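Local coordinates for hypothetical protein (Fusobacterium nucleatum subsp. nucleatum, PDB 2GSL), which might be a ribonuclease of the MrnC family that takes part in RNA processing, with a magnesium ion bound in its ribonuclease III domain, at residues Phe37-Asn40 and Ile41-Asn45. Residues are numbered along the deposited sequence; the frame is centred on the assembly and turned at random.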
ATOM      1  N   PHE A  37      17.450   4.634   1.730  1.00 32.58           N
ATOM      2  CA  PHE A  37      18.636   5.314   1.262  1.00 29.99           C
ATOM      3  C   PHE A  37      18.895   6.651   1.912  1.00 29.39           C
ATOM      4  O   PHE A  37      20.042   7.064   2.012  1.00 30.72           O
ATOM      5  CB  PHE A  37      18.566   5.457  -0.252  1.00 28.78           C
ATOM      6  CG  PHE A  37      18.685   4.151  -0.967  1.00 28.95           C
ATOM      7  CD1 PHE A  37      19.906   3.491  -1.029  1.00 29.09           C
ATOM      8  CD2 PHE A  37      17.578   3.552  -1.537  1.00 29.33           C
ATOM      9  CE1 PHE A  37      20.020   2.252  -1.648  1.00 27.53           C
ATOM     10  CE2 PHE A  37      17.684   2.316  -2.156  1.00 28.58           C
ATOM     11  CZ  PHE A  37      18.911   1.669  -2.209  1.00 28.53           C
ATOM     12  N   GLY A  38      17.844   7.326   2.361  1.00 27.10           N
ATOM     13  CA  GLY A  38      18.044   8.614   2.994  1.00 25.42           C
ATOM     14  C   GLY A  38      17.656   9.791   2.114  1.00 25.46           C
ATOM     15  O   GLY A  38      17.892  10.948   2.465  1.00 25.89           O
ATOM     16  N   TYR A  39      17.058   9.510   0.967  1.00 25.20           N
ATOM     17  CA  TYR A  39      16.644  10.571   0.068  1.00 25.19           C
ATOM     18  C   TYR A  39      15.691  11.500   0.807  1.00 27.80           C
ATOM     19  O   TYR A  39      15.194  11.162   1.886  1.00 28.89           O
ATOM     20  CB  TYR A  39      15.941   9.984  -1.157  1.00 21.68           C
ATOM     21  CG  TYR A  39      16.821   9.109  -2.011  1.00 18.58           C
ATOM     22  CD1 TYR A  39      16.400   7.841  -2.410  1.00 18.87           C
ATOM     23  CD2 TYR A  39      18.071   9.549  -2.428  1.00 17.53           C
ATOM     24  CE1 TYR A  39      17.214   7.034  -3.207  1.00 18.63           C
ATOM     25  CE2 TYR A  39      18.890   8.756  -3.220  1.00 16.14           C
ATOM     26  CZ  TYR A  39      18.465   7.506  -3.608  1.00 18.09           C
ATOM     27  OH  TYR A  39      19.284   6.724  -4.395  1.00 18.07           O
ATOM     28  N   ASN A  40      15.465  12.681   0.233  1.00 29.37           N
ATOM     29  CA  ASN A  40      14.542  13.664   0.796  1.00 29.89           C
ATOM     30  C   ASN A  40      13.208  13.408   0.113  1.00 29.86           C
ATOM     31  O   ASN A  40      13.155  12.762  -0.932  1.00 29.37           O
ATOM     32  CB  ASN A  40      15.016  15.086   0.500  1.00 31.21           C
ATOM     33  CG  ASN A  40      15.506  15.249  -0.923  1.00 32.66           C
ATOM     34  OD1 ASN A  40      14.775  14.991  -1.889  1.00 32.96           O
ATOM     35  ND2 ASN A  40      16.752  15.683  -1.063  1.00 33.04           N
ATOM     36  N   ILE A  41      12.133  13.925   0.688  1.00 30.51           N
ATOM     37  CA  ILE A  41      10.812  13.678   0.126  1.00 30.93           C
ATOM     38  C   ILE A  41      10.711  13.840  -1.387  1.00 29.62           C
ATOM     39  O   ILE A  41      10.361  12.889  -2.091  1.00 29.44           O
ATOM     40  CB  ILE A  41       9.750  14.543   0.812  1.00 30.66           C
ATOM     41  CG1 ILE A  41       9.824  14.321   2.327  1.00 32.42           C
ATOM     42  CG2 ILE A  41       8.373  14.163   0.304  1.00 31.32           C
ATOM     43  CD1 ILE A  41       9.737  12.847   2.738  1.00 30.07           C
ATOM     44  N   PRO A  42      11.029  15.034  -1.910  1.00 29.78           N
ATOM     45  CA  PRO A  42      10.946  15.242  -3.357  1.00 27.55           C
ATOM     46  C   PRO A  42      11.652  14.152  -4.154  1.00 26.19           C
ATOM     47  O   PRO A  42      11.082  13.586  -5.081  1.00 27.76           O
ATOM     48  CB  PRO A  42      11.571  16.623  -3.540  1.00 28.19           C
ATOM     49  CG  PRO A  42      12.489  16.745  -2.357  1.00 29.55           C
ATOM     50  CD  PRO A  42      11.665  16.185  -1.249  1.00 29.42           C
ATOM     51  N   THR A  43      12.885  13.840  -3.781  1.00 24.79           N
ATOM     52  CA  THR A  43      13.652  12.806  -4.478  1.00 22.99           C
ATOM     53  C   THR A  43      13.045  11.416  -4.292  1.00 23.56           C
ATOM     54  O   THR A  43      12.860  10.670  -5.254  1.00 23.67           O
ATOM     55  CB  THR A  43      15.087  12.783  -3.971  1.00 22.16           C
ATOM     56  OG1 THR A  43      15.634  14.103  -4.072  1.00 22.91           O
ATOM     57  CG2 THR A  43      15.924  11.820  -4.784  1.00 18.65           C
ATOM     58  N   LEU A  44      12.764  11.070  -3.039  1.00 24.05           N
ATOM     59  CA  LEU A  44      12.157   9.793  -2.692  1.00 24.61           C
ATOM     60  C   LEU A  44      10.927   9.535  -3.564  1.00 26.31           C
ATOM     61  O   LEU A  44      10.821   8.498  -4.216  1.00 24.13           O
ATOM     62  CB  LEU A  44      11.735   9.819  -1.228  1.00 24.16           C
ATOM     63  CG  LEU A  44      10.938   8.611  -0.744  1.00 22.99           C
ATOM     64  CD1 LEU A  44      11.785   7.353  -0.862  1.00 22.74           C
ATOM     65  CD2 LEU A  44      10.522   8.838   0.692  1.00 24.35           C
ATOM     66  N   ASN A  45      10.006  10.496  -3.556  1.00 28.45           N
ATOM     67  CA  ASN A  45       8.776  10.423  -4.327  1.00 32.24           C
ATOM     68  C   ASN A  45       9.068  10.214  -5.810  1.00 33.54           C
ATOM     69  O   ASN A  45       8.413   9.410  -6.474  1.00 34.29           O
ATOM     70  CB  ASN A  45       7.958  11.703  -4.120  1.00 34.61           C
ATOM     71  CG  ASN A  45       7.367  11.807  -2.711  1.00 36.89           C
ATOM     72  OD1 ASN A  45       8.075  11.668  -1.711  1.00 38.68           O
ATOM     73  ND2 ASN A  45       6.063  12.055  -2.635  1.00 37.73           N
TER
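Asn40 reaches with OD1 across the N-terminal end of helix 41-52 to Thr43, from which that oxygen receives two bonds. The backbone N of Thr43 donates to OD1 of Asn40 over 2.9 Å, arriving almost in line with the amide C=O. The hydroxyl OG1 of Thr43 donates to the same oxygen, but from a different direction: it meets the carbonyl at 123° and is tilted 26° from its plane. Two donors of one residue hold OD1 and so restrain the rotation of the Asn40 amide. Its position depends on CG lying between the backbone N and the carbonyl carbon, with chi1 at 43°, which brings OD1 to the N-H of Thr43, a first-turn amide that lacks a partner one turn earlier in the helix. Asparagine suits the place because its acceptor sits just far enough from the backbone to reach the third residue on. Meanwhile the main chain of Asn40 starts the regular bonding, as Leu44 N donates to Asn40 O over 2.7 Å in a nearly straight bond.

The Pro42 side chain crosses that of Asn40 at about a right angle, its CD and CG beside OD1 of Asn40; proline is well placed in a first turn, where its missing N-H costs no helix bond. The side chains of Tyr39 and Thr43 also cross at about a right angle, and the methyl CG2 of Thr43, directed anti to its backbone N, approaches the Tyr39 ring obliquely, 3.9 Å from CD2. Tyr39 CB also packs on Leu44 CB at 4.2 Å, while its ring stacks with Tyr47 further along the helix. Leu44 and Ile41 turn to the second subunit, packing on its Phe20 and Leu16 respectively. The whole is a classical asparagine N-cap, opening helix 41-52 of the ribonuclease III domain beside the dimer partner.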